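Local coordinates for protein L-amino acid deaminase (Proteus vulgaris, PDB 5I39) that binds flavin-adenine dinucleotide and, as a membrane-bound L-amino acid deaminase, probably oxidises L-amino acids to the corresponding 2-keto acids, at residues M51-L56 / V63-K68; R211-Q216 / K362-L367; S221-E226 / I230-V235; V235-A238 / W242-L245. All blocks are in the same frame, centred on the assembly; numbering follows the deposited sequence. Where two conformers were deposited one is given.

In the fold
All four contacts lie in the FAD-binding half of the chain, on the adenosine side of the cofactor. Contact 1 closes the first beta-alpha-beta unit of the central sheet, and contact 4, its centre about 12 Å away, follows another strand of that sheet; both touch FAD, and K68 of contact 1 meets the indole of W242 in contact 4. Contacts 2 and 3 share a small antiparallel sheet, their centres about 9 Å apart, with R211 paired to V224 and E214 to S221. V235 belongs to contacts 3 and 4, and its backbone N faces G366 O of contact 2. I230 of contact 3 packs on V64 of contact 1.

Contact 1: residues M51-L56 / V63-K68; sequences MTAINL and VVIVEK. With FAD (flavin-adenine dinucleotide), chain B.
The opening beta-alpha-beta unit of a Rossmann-type FAD-binding fold is closed here, where helix 47-58 lies on strand 63-66; the axes of segments 51-56 and 63-66 run nearly antiparallel, 8.9 Å apart at their closest. The seam is wholly aliphatic. A53 puts its methyl between two strand side chains, with CB 3.6 Å from V63 CG1 and 3.8 Å from I65 CD1. One turn along the helix, L56 CB meets the other branch of V63, CG2, at 3.7 Å. V63 thus spreads its two methyls over one face of the helix: CG1, anti to the backbone N (chi1 -177°), goes to A53, and CG2 to L56.

Past the strand end the chemistry turns polar. E67 grips the adenosine ribose with both carboxylate oxygens, OE1 accepting from FAD O3B at 2.7 Å and OE2 from FAD O2B at 2.7 Å. K68 NZ adds a longer bond of 3.1 Å to FAD O2B. E67 OE1 also accepts from the backbone N of A45 and OE2 from that of G69, which helps fix the carboxylate. Two ribose hydroxyls held by one acid are the usual signature of this nucleotide-binding fold, and K68 probably steadies the negative charge of E67 through the hydroxyl they share.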
# COMPACT_ATOMS: atom_id res chain seq x y z
N MSE A 51 2.83 10.31 1.05
CA MSE A 51 1.43 10.76 1.04
C MSE A 51 1.16 11.67 2.22
O MSE A 51 0.44 12.66 2.09
CB MSE A 51 0.47 9.57 1.02
CG MSE A 51 0.58 8.75 -0.27
SE MSE A 51 0.23 9.76 -1.91
CE MSE A 51 -1.69 10.04 -1.57
N THR A 52 1.75 11.36 3.38
CA THR A 52 1.60 12.24 4.54
C THR A 52 2.23 13.61 4.28
O THR A 52 1.63 14.63 4.60
CB THR A 52 2.16 11.60 5.82
OG1 THR A 52 1.56 10.32 6.02
CG2 THR A 52 1.85 12.45 7.03
N ALA A 53 3.42 13.62 3.68
CA ALA A 53 4.09 14.87 3.32
C ALA A 53 3.24 15.74 2.39
O ALA A 53 3.11 16.94 2.60
CB ALA A 53 5.44 14.58 2.69
N ILE A 54 2.65 15.12 1.37
CA ILE A 54 1.77 15.84 0.46
C ILE A 54 0.60 16.48 1.22
O ILE A 54 0.28 17.65 1.00
CB ILE A 54 1.23 14.90 -0.64
CG1 ILE A 54 2.36 14.54 -1.62
CG2 ILE A 54 0.07 15.54 -1.40
CD1 ILE A 54 2.08 13.30 -2.45
N ASN A 55 -0.02 15.71 2.10
CA ASN A 55 -1.15 16.20 2.88
C ASN A 55 -0.75 17.41 3.74
O ASN A 55 -1.49 18.39 3.83
CB ASN A 55 -1.71 15.06 3.72
CG ASN A 55 -3.04 15.41 4.37
OD1 ASN A 55 -3.08 16.08 5.39
ND2 ASN A 55 -4.13 14.94 3.77
N LEU A 56 0.42 17.33 4.36
CA LEU A 56 0.91 18.42 5.20
C LEU A 56 1.24 19.70 4.42
O LEU A 56 0.93 20.80 4.89
CB LEU A 56 2.12 17.95 6.00
CG LEU A 56 1.79 16.91 7.07
CD1 LEU A 56 3.05 16.18 7.49
CD2 LEU A 56 1.11 17.54 8.28
N VAL A 63 7.83 20.70 4.55
CA VAL A 63 8.09 19.30 4.88
C VAL A 63 9.40 18.86 4.27
O VAL A 63 9.67 19.11 3.09
CB VAL A 63 6.96 18.37 4.40
CG1 VAL A 63 7.24 16.93 4.82
CG2 VAL A 63 5.61 18.81 4.94
N VAL A 64 10.21 18.18 5.09
CA VAL A 64 11.39 17.47 4.63
C VAL A 64 11.20 16.00 4.96
O VAL A 64 10.85 15.65 6.09
CB VAL A 64 12.67 18.01 5.30
CG1 VAL A 64 13.86 17.08 5.08
CG2 VAL A 64 13.00 19.40 4.75
N ILE A 65 11.44 15.13 3.98
CA ILE A 65 11.52 13.69 4.20
C ILE A 65 12.99 13.30 4.20
O ILE A 65 13.74 13.71 3.31
CB ILE A 65 10.79 12.86 3.11
CG1 ILE A 65 9.33 13.31 2.96
CG2 ILE A 65 10.87 11.37 3.45
CD1 ILE A 65 8.54 12.57 1.91
N VAL A 66 13.38 12.49 5.18
CA VAL A 66 14.69 11.86 5.18
C VAL A 66 14.51 10.36 4.93
O VAL A 66 13.64 9.73 5.54
CB VAL A 66 15.52 12.18 6.45
CG1 VAL A 66 15.83 13.67 6.49
CG2 VAL A 66 14.83 11.73 7.73
N GLU A 67 15.31 9.83 4.01
CA GLU A 67 15.18 8.46 3.52
C GLU A 67 16.58 7.84 3.53
O GLU A 67 17.50 8.35 2.90
CB GLU A 67 14.59 8.47 2.11
CG GLU A 67 14.71 7.18 1.32
CD GLU A 67 14.12 5.98 2.03
OE1 GLU A 67 12.90 5.99 2.30
OE2 GLU A 67 14.89 5.03 2.31
N LYS A 68 16.72 6.72 4.24
CA LYS A 68 18.03 6.09 4.45
C LYS A 68 18.60 5.48 3.16
O LYS A 68 19.81 5.40 3.01
CB LYS A 68 17.96 5.03 5.57
CG LYS A 68 17.13 3.80 5.25
CD LYS A 68 17.18 2.77 6.36
CE LYS A 68 16.26 1.58 6.09
NZ LYS A 68 16.50 0.92 4.78
PA FAD B . 8.11 1.42 2.84
O1A FAD B . 8.95 0.17 3.15
O2A FAD B . 7.69 1.55 1.39
O5B FAD B . 8.91 2.76 3.17
C5B FAD B . 9.53 3.01 4.42
C4B FAD B . 10.81 3.77 4.11
O4B FAD B . 11.40 4.20 5.34
C3B FAD B . 11.84 2.89 3.40
O3B FAD B . 12.13 3.43 2.11
C2B FAD B . 13.02 2.90 4.38
O2B FAD B . 14.31 2.84 3.72
C1B FAD B . 12.80 4.19 5.15
N9A FAD B . 13.41 4.24 6.48
C8A FAD B . 13.29 3.35 7.44
N7A FAD B . 13.93 3.73 8.57
C5A FAD B . 14.46 4.91 8.28
C6A FAD B . 15.28 5.89 8.99
N6A FAD B . 15.65 5.66 10.26
N1A FAD B . 15.64 7.02 8.35
C2A FAD B . 15.25 7.26 7.09
N3A FAD B . 14.52 6.41 6.36
C4A FAD B . 14.12 5.26 6.91
N1 FAD B . -0.68 -3.05 -0.15
C2 FAD B . -1.79 -2.88 -0.88
O2 FAD B . -2.53 -1.93 -0.60
N3 FAD B . -2.09 -3.73 -1.90
C4 FAD B . -1.35 -4.79 -2.24
O4 FAD B . -1.66 -5.51 -3.18
C4X FAD B . -0.13 -5.06 -1.47
N5 FAD B . 0.67 -6.14 -1.68
C5X FAD B . 1.86 -6.23 -1.07
C6 FAD B . 2.79 -7.20 -1.44
C7 FAD B . 4.05 -7.27 -0.85
C7M FAD B . 5.06 -8.31 -1.30
C8 FAD B . 4.42 -6.31 0.19
C8M FAD B . 5.78 -6.31 0.84
C9 FAD B . 3.48 -5.35 0.58
C9A FAD B . 2.22 -5.27 -0.01
N10 FAD B . 1.28 -4.31 0.38
C10 FAD B . 0.14 -4.08 -0.40
C1' FAD B . 1.55 -3.40 1.47
C2' FAD B . 2.16 -2.11 1.05
O2' FAD B . 3.15 -2.37 0.06
C3' FAD B . 2.78 -1.48 2.30
O3' FAD B . 1.82 -1.44 3.40
C4' FAD B . 3.26 -0.07 2.08
O4' FAD B . 4.10 -0.01 0.91
C5' FAD B . 4.04 0.40 3.30
O5' FAD B . 4.51 1.71 2.99
P FAD B . 5.58 2.40 4.00
O1P FAD B . 5.84 3.78 3.46
O2P FAD B . 5.13 2.21 5.43
O3P FAD B . 6.88 1.43 3.87

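Contact 2: residues R211-Q216 / K362-L367; sequences RGLETQ and KEYPGL. With EDO (1,2-ethanediol), chain F.
Apolar contacts carry this junction, and all of them go through one methyl of L213. Its CD1 lies 3.8 Å from L367 CD1 and 4.2 Å from Y364 CD1, so a single branch of the leucine bridges the two ends of the turn that precedes strand 367-371. The L213 side chain leans across both partners at a slant. Y364 has CG anti to its carbonyl carbon (chi1 -63°), which brings the CD1 side of the ring to the leucine, while its hydroxyl reaches beyond the contact to L250 O.

The polar contribution is small. T215 OG1 and O2 of a 1,2-ethanediol molecule, probably from the crystallisation liquor, make a weak hydrogen bond of 3.4 Å. The diol lies between strand and ring: its C1 is 4.1 Å from Y364 CE1 and 3.6 Å from L213 O.

Backbone geometry shapes both partners. L367 N donates to Y364 O at 3.0 Å, closing a type II beta turn over P365 and G366. G366 has a positive phi of 91°, a conformation that suits glycine. On the strand side, R211 and G212 both face V224 in a classic beta bulge at the start of strand 210-216. The whole is plain packing between an outer strand of the small antiparallel sheet and a type II turn leading into a strand of the FAD-binding sheet.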
# COMPACT_ATOMS: atom_id res chain seq x y z
N ARG A 211 18.66 9.08 12.69
CA ARG A 211 19.24 8.32 13.80
C ARG A 211 18.50 8.50 15.12
O ARG A 211 18.47 7.60 15.94
CB ARG A 211 20.71 8.72 14.00
CG ARG A 211 21.62 8.50 12.80
CD ARG A 211 21.58 7.07 12.32
NE ARG A 211 22.67 6.73 11.41
CZ ARG A 211 22.69 5.66 10.61
NH1 ARG A 211 21.67 4.81 10.57
NH2 ARG A 211 23.75 5.45 9.83
N GLY A 212 17.91 9.67 15.33
CA GLY A 212 17.21 9.95 16.58
C GLY A 212 16.68 11.36 16.62
O GLY A 212 16.55 12.02 15.58
N LEU A 213 16.38 11.82 17.83
CA LEU A 213 15.82 13.14 18.09
C LEU A 213 16.64 13.86 19.14
O LEU A 213 17.42 13.26 19.88
CB LEU A 213 14.39 13.02 18.62
CG LEU A 213 13.38 12.20 17.82
CD1 LEU A 213 12.06 12.14 18.57
CD2 LEU A 213 13.19 12.81 16.44
N GLU A 214 16.46 15.18 19.18
CA GLU A 214 16.81 15.97 20.36
C GLU A 214 15.57 16.71 20.79
O GLU A 214 14.67 16.97 19.98
CB GLU A 214 17.96 16.94 20.08
CG GLU A 214 19.25 16.30 19.58
CD GLU A 214 19.88 15.30 20.54
OE1 GLU A 214 19.63 15.37 21.76
OE2 GLU A 214 20.65 14.43 20.08
N THR A 215 15.50 17.02 22.08
CA THR A 215 14.37 17.73 22.66
C THR A 215 14.85 18.89 23.53
O THR A 215 16.00 18.93 23.97
CB THR A 215 13.49 16.79 23.51
OG1 THR A 215 14.25 16.27 24.61
CG2 THR A 215 12.94 15.64 22.68
N GLN A 216 13.95 19.85 23.75
CA GLN A 216 14.18 20.98 24.65
C GLN A 216 12.87 21.26 25.38
O GLN A 216 11.83 21.46 24.75
CB GLN A 216 14.66 22.22 23.88
CG GLN A 216 13.75 22.72 22.77
CD GLN A 216 14.42 23.71 21.83
OE1 GLN A 216 15.37 24.40 22.22
NE2 GLN A 216 13.93 23.79 20.60
N LYS A 362 2.53 9.21 23.21
CA LYS A 362 2.43 10.02 24.44
C LYS A 362 3.80 10.42 25.01
O LYS A 362 3.94 11.49 25.60
CB LYS A 362 1.57 9.32 25.51
CG LYS A 362 2.13 8.02 26.08
CD LYS A 362 1.20 7.38 27.11
CE LYS A 362 -0.12 6.91 26.51
NZ LYS A 362 -0.91 6.06 27.44
N GLU A 363 4.81 9.59 24.79
CA GLU A 363 6.18 9.85 25.24
C GLU A 363 6.84 11.03 24.51
O GLU A 363 7.76 11.65 25.04
CB GLU A 363 7.04 8.59 25.08
CG GLU A 363 6.61 7.40 25.95
CD GLU A 363 5.52 6.52 25.34
OE1 GLU A 363 4.91 6.90 24.32
OE2 GLU A 363 5.27 5.44 25.91
N TYR A 364 6.37 11.31 23.29
CA TYR A 364 6.94 12.36 22.44
C TYR A 364 5.85 13.22 21.80
O TYR A 364 5.49 12.99 20.64
CB TYR A 364 7.83 11.74 21.36
CG TYR A 364 9.01 11.02 21.96
CD1 TYR A 364 10.19 11.71 22.27
CD2 TYR A 364 8.95 9.66 22.27
CE1 TYR A 364 11.27 11.06 22.84
CE2 TYR A 364 10.03 9.01 22.84
CZ TYR A 364 11.18 9.71 23.13
OH TYR A 364 12.26 9.07 23.70
N PRO A 365 5.31 14.20 22.54
CA PRO A 365 4.41 15.19 21.93
C PRO A 365 5.03 15.79 20.67
O PRO A 365 6.22 16.12 20.66
CB PRO A 365 4.25 16.24 23.03
CG PRO A 365 4.44 15.48 24.29
CD PRO A 365 5.48 14.44 23.99
N GLY A 366 4.24 15.89 19.61
CA GLY A 366 4.72 16.34 18.30
C GLY A 366 5.22 15.24 17.38
O GLY A 366 5.63 15.52 16.26
N LEU A 367 5.19 13.99 17.85
CA LEU A 367 5.59 12.84 17.03
C LEU A 367 4.39 11.93 16.79
O LEU A 367 3.66 11.60 17.71
CB LEU A 367 6.72 12.05 17.71
CG LEU A 367 7.33 10.93 16.85
CD1 LEU A 367 8.83 10.81 17.10
CD2 LEU A 367 6.66 9.58 17.09
C1 EDO F . 15.28 11.92 22.42
O1 EDO F . 16.32 10.95 22.52
C2 EDO F . 15.25 12.79 23.68
O2 EDO F . 16.29 13.78 23.67

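Contact 3: residues S221-E226 / I230-V235; sequences SDVVTE and IKTSQV
V223 holds CG2 anti to its carbonyl carbon, with CG1 anti to the backbone N (chi1 174°), and V235 has the same rotamer (chi1 -180°); their CG2 methyls therefore meet at 3.6 Å, the two side chains slanting past each other. T232 turns CG2 to the same V223 methyl, 3.9 Å away and alongside it. Its OG1 instead accepts from Q234 N in an ST turn and donates to A38 O. I230 lies on the same face as V223, its CG2 3.9 Å from V223 CB.

The backbones are joined by two facing bonds between V223 and I230, an antiparallel hydrogen-bonded pair: each N donates to the other's O at 2.9 Å. A third bond, T232 N to S221 O at 3.0 Å, carries the pairing one step past strand 228-231.

On the opposite face D222 and K231, a non-hydrogen-bonded pair, run side by side, pointing the same way. The charged ends do not touch, D222 OD2 and K231 NZ being 4.8 Å apart; two waters span them, one donating to OD1 and the other to OD2, and both accept from K231 NZ. S221 OG also donates to D222 OD1.

This hairpin of strands 219-225 and 228-231 has strand 210-216 along its other edge, where S221 and D222 both face E214 in a classic beta bulge. V223, I230 and T232 rest on V41 of strand 40-43, and V235 opens the next strand of the FAD-binding sheet.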
# COMPACT_ATOMS: atom_id res chain seq x y z
N SER A 221 13.14 19.23 19.26
CA SER A 221 13.93 20.32 18.68
C SER A 221 14.63 19.96 17.38
O SER A 221 14.84 20.83 16.54
CB SER A 221 14.97 20.83 19.68
OG SER A 221 15.97 19.86 19.92
N ASP A 222 15.00 18.69 17.21
CA ASP A 222 15.75 18.25 16.04
C ASP A 222 15.44 16.82 15.69
O ASP A 222 15.14 16.02 16.56
CB ASP A 222 17.26 18.31 16.30
CG ASP A 222 17.75 19.69 16.64
OD1 ASP A 222 17.69 20.05 17.84
OD2 ASP A 222 18.19 20.41 15.72
N VAL A 223 15.54 16.52 14.40
CA VAL A 223 15.76 15.16 13.94
C VAL A 223 17.24 15.08 13.59
O VAL A 223 17.76 15.89 12.82
CB VAL A 223 14.89 14.80 12.73
CG1 VAL A 223 15.25 13.42 12.18
CG2 VAL A 223 13.42 14.82 13.14
N VAL A 224 17.92 14.11 14.20
CA VAL A 224 19.35 13.90 14.00
C VAL A 224 19.52 12.85 12.92
O VAL A 224 19.03 11.73 13.06
CB VAL A 224 20.04 13.45 15.31
CG1 VAL A 224 21.54 13.26 15.10
CG2 VAL A 224 19.79 14.47 16.41
N THR A 225 20.19 13.22 11.84
CA THR A 225 20.44 12.30 10.74
C THR A 225 21.92 11.98 10.68
O THR A 225 22.72 12.57 11.41
CB THR A 225 19.97 12.86 9.37
OG1 THR A 225 20.92 13.81 8.87
CG2 THR A 225 18.59 13.49 9.47
N GLU A 226 22.28 11.07 9.78
CA GLU A 226 23.68 10.80 9.50
C GLU A 226 24.38 12.00 8.82
O GLU A 226 25.61 12.10 8.87
CB GLU A 226 23.84 9.52 8.68
CG GLU A 226 23.39 9.61 7.24
CD GLU A 226 23.50 8.28 6.52
OE1 GLU A 226 24.63 7.81 6.31
OE2 GLU A 226 22.45 7.71 6.17
N ILE A 230 18.34 18.50 11.62
CA ILE A 230 17.37 19.44 11.08
C ILE A 230 16.45 19.89 12.23
O ILE A 230 15.90 19.06 12.96
CB ILE A 230 16.60 18.87 9.85
CG1 ILE A 230 15.55 19.87 9.35
CG2 ILE A 230 15.96 17.52 10.14
CD1 ILE A 230 15.19 19.67 7.89
N LYS A 231 16.30 21.20 12.37
CA LYS A 231 15.43 21.76 13.40
C LYS A 231 13.96 21.56 13.05
O LYS A 231 13.53 21.88 11.94
CB LYS A 231 15.70 23.25 13.59
CG LYS A 231 17.09 23.56 14.13
CD LYS A 231 17.31 25.06 14.23
CE LYS A 231 18.69 25.40 14.76
NZ LYS A 231 18.85 25.11 16.21
N THR A 232 13.20 21.02 13.99
CA THR A 232 11.75 20.85 13.85
C THR A 232 11.17 20.49 15.20
O THR A 232 11.90 20.02 16.08
CB THR A 232 11.39 19.73 12.84
OG1 THR A 232 9.99 19.79 12.54
CG2 THR A 232 11.74 18.32 13.37
N SER A 233 9.87 20.68 15.36
CA SER A 233 9.14 20.19 16.53
C SER A 233 8.05 19.19 16.18
O SER A 233 7.29 18.76 17.05
CB SER A 233 8.55 21.37 17.32
OG SER A 233 7.53 22.02 16.58
N GLN A 234 7.98 18.78 14.91
CA GLN A 234 6.93 17.87 14.43
C GLN A 234 7.55 16.78 13.57
O GLN A 234 8.27 17.08 12.62
CB GLN A 234 5.87 18.65 13.65
CG GLN A 234 5.15 19.67 14.52
CD GLN A 234 4.15 20.52 13.75
OE1 GLN A 234 4.46 21.04 12.67
NE2 GLN A 234 2.97 20.69 14.31
N VAL A 235 7.27 15.53 13.92
CA VAL A 235 7.91 14.38 13.29
C VAL A 235 6.87 13.31 12.96
O VAL A 235 6.02 12.98 13.79
CB VAL A 235 9.00 13.77 14.20
CG1 VAL A 235 9.68 12.58 13.53
CG2 VAL A 235 10.05 14.83 14.54
O HOH W 1 17.86 23.00 17.87
O HOH W 2 20.15 22.53 15.82

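Contact 4: residues V235-A238 / W242-L245; sequences VVVA and WSRL. With FAD (flavin-adenine dinucleotide), chain B.
V237 and S243 face each other across the turn that leads from strand 235-237 into helix 243-248, both side chains directed into the gap between strand and helix. V237 CG1, set anti to its backbone N (chi1 177°), comes within 4.0 Å of S243 OG. The same oxygen lies 4.1 Å from A238 C. No hydrogen bond joins the two segments: the hydroxyl bonds T371 OG1 of strand 367-371 and G240 O of the turn, and the valine methyl is only a van der Waals neighbour.

A238 and W242 both meet the cofactor, A238 by its carbonyl O and W242 by its side chain. A238 turns its methyl away from the helix, and its carbonyl O is 3.5 Å from FAD C5B. W242 holds CG anti to its carbonyl carbon (chi1 -68°), which sets the indole beside the adenine and the ribose. Its CB is 3.6 Å from FAD N7A. On the six-membered ring, W242 CE3 is 3.9 Å from FAD C8A. The neighbouring W242 CZ3 approaches the sugar, 3.9 Å from FAD C2B. The indole therefore flanks the imidazole part of the adenine and the ribose together. K68 meets the same indole in a cation-pi contact, so an aromatic and a charged side chain both lie against the adenosine.

Around this turn, strand 235-237 runs between strands 40-43 and 367-371 of the FAD-binding sheet, V236 bonding to V41 and V43 and V237 to V368. Further along helix 243-248, F246 and M247 also cover V237, while R244 reaches away to a salt bridge with D253.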
# COMPACT_ATOMS: atom_id res chain seq x y z
N VAL A 235 7.27 15.53 13.92
CA VAL A 235 7.91 14.38 13.29
C VAL A 235 6.87 13.31 12.96
O VAL A 235 6.02 12.98 13.79
CB VAL A 235 9.00 13.77 14.20
CG1 VAL A 235 9.68 12.58 13.53
CG2 VAL A 235 10.05 14.83 14.54
N VAL A 236 6.95 12.78 11.74
CA VAL A 236 6.17 11.63 11.32
C VAL A 236 7.13 10.46 11.11
O VAL A 236 8.05 10.55 10.31
CB VAL A 236 5.41 11.88 10.01
CG1 VAL A 236 4.67 10.63 9.55
CG2 VAL A 236 4.44 13.05 10.17
N VAL A 237 6.90 9.37 11.83
CA VAL A 237 7.67 8.15 11.64
C VAL A 237 6.89 7.25 10.68
O VAL A 237 5.84 6.71 11.03
CB VAL A 237 7.97 7.44 12.98
CG1 VAL A 237 8.70 6.13 12.75
CG2 VAL A 237 8.80 8.37 13.85
N ALA A 238 7.43 7.10 9.47
CA ALA A 238 6.84 6.26 8.43
C ALA A 238 7.95 5.37 7.85
O ALA A 238 8.18 5.33 6.65
CB ALA A 238 6.20 7.13 7.35
N TRP A 242 11.06 -0.86 9.57
CA TRP A 242 12.03 -0.32 10.52
C TRP A 242 11.42 0.57 11.59
O TRP A 242 12.14 1.03 12.48
CB TRP A 242 13.12 0.47 9.78
CG TRP A 242 13.99 -0.41 8.96
CD1 TRP A 242 15.11 -1.07 9.38
CD2 TRP A 242 13.81 -0.75 7.59
NE1 TRP A 242 15.65 -1.79 8.34
CE2 TRP A 242 14.87 -1.62 7.23
CE3 TRP A 242 12.87 -0.40 6.62
CZ2 TRP A 242 15.01 -2.15 5.94
CZ3 TRP A 242 13.00 -0.92 5.34
CH2 TRP A 242 14.06 -1.79 5.01
N SER A 243 10.11 0.84 11.54
CA SER A 243 9.50 1.74 12.51
C SER A 243 9.65 1.25 13.95
O SER A 243 9.93 2.04 14.84
CB SER A 243 8.03 1.99 12.18
OG SER A 243 7.90 2.69 10.96
N ARG A 244 9.49 -0.06 14.16
CA ARG A 244 9.70 -0.65 15.49
C ARG A 244 11.12 -0.36 16.01
O ARG A 244 11.28 0.12 17.13
CB ARG A 244 9.42 -2.15 15.46
CG ARG A 244 9.75 -2.89 16.75
CD ARG A 244 9.28 -4.32 16.68
NE ARG A 244 9.76 -5.10 17.79
CZ ARG A 244 9.27 -5.09 19.03
NH1 ARG A 244 8.23 -4.32 19.34
NH2 ARG A 244 9.82 -5.86 19.97
N LEU A 245 12.12 -0.61 15.18
CA LEU A 245 13.52 -0.39 15.55
C LEU A 245 13.77 1.08 15.90
O LEU A 245 14.37 1.39 16.93
CB LEU A 245 14.45 -0.83 14.42
CG LEU A 245 15.94 -0.88 14.72
CD1 LEU A 245 16.26 -2.05 15.62
CD2 LEU A 245 16.75 -1.00 13.45
PA FAD B . 8.11 1.42 2.84
O1A FAD B . 8.95 0.17 3.15
O2A FAD B . 7.69 1.55 1.39
O5B FAD B . 8.91 2.76 3.17
C5B FAD B . 9.53 3.01 4.42
C4B FAD B . 10.81 3.77 4.11
O4B FAD B . 11.40 4.20 5.34
C3B FAD B . 11.84 2.89 3.40
O3B FAD B . 12.13 3.43 2.11
C2B FAD B . 13.02 2.90 4.38
O2B FAD B . 14.31 2.84 3.72
C1B FAD B . 12.80 4.19 5.15
N9A FAD B . 13.41 4.24 6.48
C8A FAD B . 13.29 3.35 7.44
N7A FAD B . 13.93 3.73 8.57
C5A FAD B . 14.46 4.91 8.28
C6A FAD B . 15.28 5.89 8.99
N6A FAD B . 15.65 5.66 10.26
N1A FAD B . 15.64 7.02 8.35
C2A FAD B . 15.25 7.26 7.09
N3A FAD B . 14.52 6.41 6.36
C4A FAD B . 14.12 5.26 6.91
N1 FAD B . -0.68 -3.05 -0.15
C2 FAD B . -1.79 -2.88 -0.88
O2 FAD B . -2.53 -1.93 -0.60
N3 FAD B . -2.09 -3.73 -1.90
C4 FAD B . -1.35 -4.79 -2.24
O4 FAD B . -1.66 -5.51 -3.18
C4X FAD B . -0.13 -5.06 -1.47
N5 FAD B . 0.67 -6.14 -1.68
C5X FAD B . 1.86 -6.23 -1.07
C6 FAD B . 2.79 -7.20 -1.44
C7 FAD B . 4.05 -7.27 -0.85
C7M FAD B . 5.06 -8.31 -1.30
C8 FAD B . 4.42 -6.31 0.19
C8M FAD B . 5.78 -6.31 0.84
C9 FAD B . 3.48 -5.35 0.58
C9A FAD B . 2.22 -5.27 -0.01
N10 FAD B . 1.28 -4.31 0.38
C10 FAD B . 0.14 -4.08 -0.40
C1' FAD B . 1.55 -3.40 1.47
C2' FAD B . 2.16 -2.11 1.05
O2' FAD B . 3.15 -2.37 0.06
C3' FAD B . 2.78 -1.48 2.30
O3' FAD B . 1.82 -1.44 3.40
C4' FAD B . 3.26 -0.07 2.08
O4' FAD B . 4.10 -0.01 0.91
C5' FAD B . 4.04 0.40 3.30
O5' FAD B . 4.51 1.71 2.99
P FAD B . 5.58 2.40 4.00
O1P FAD B . 5.84 3.78 3.46
O2P FAD B . 5.13 2.21 5.43
O3P FAD B . 6.88 1.43 3.87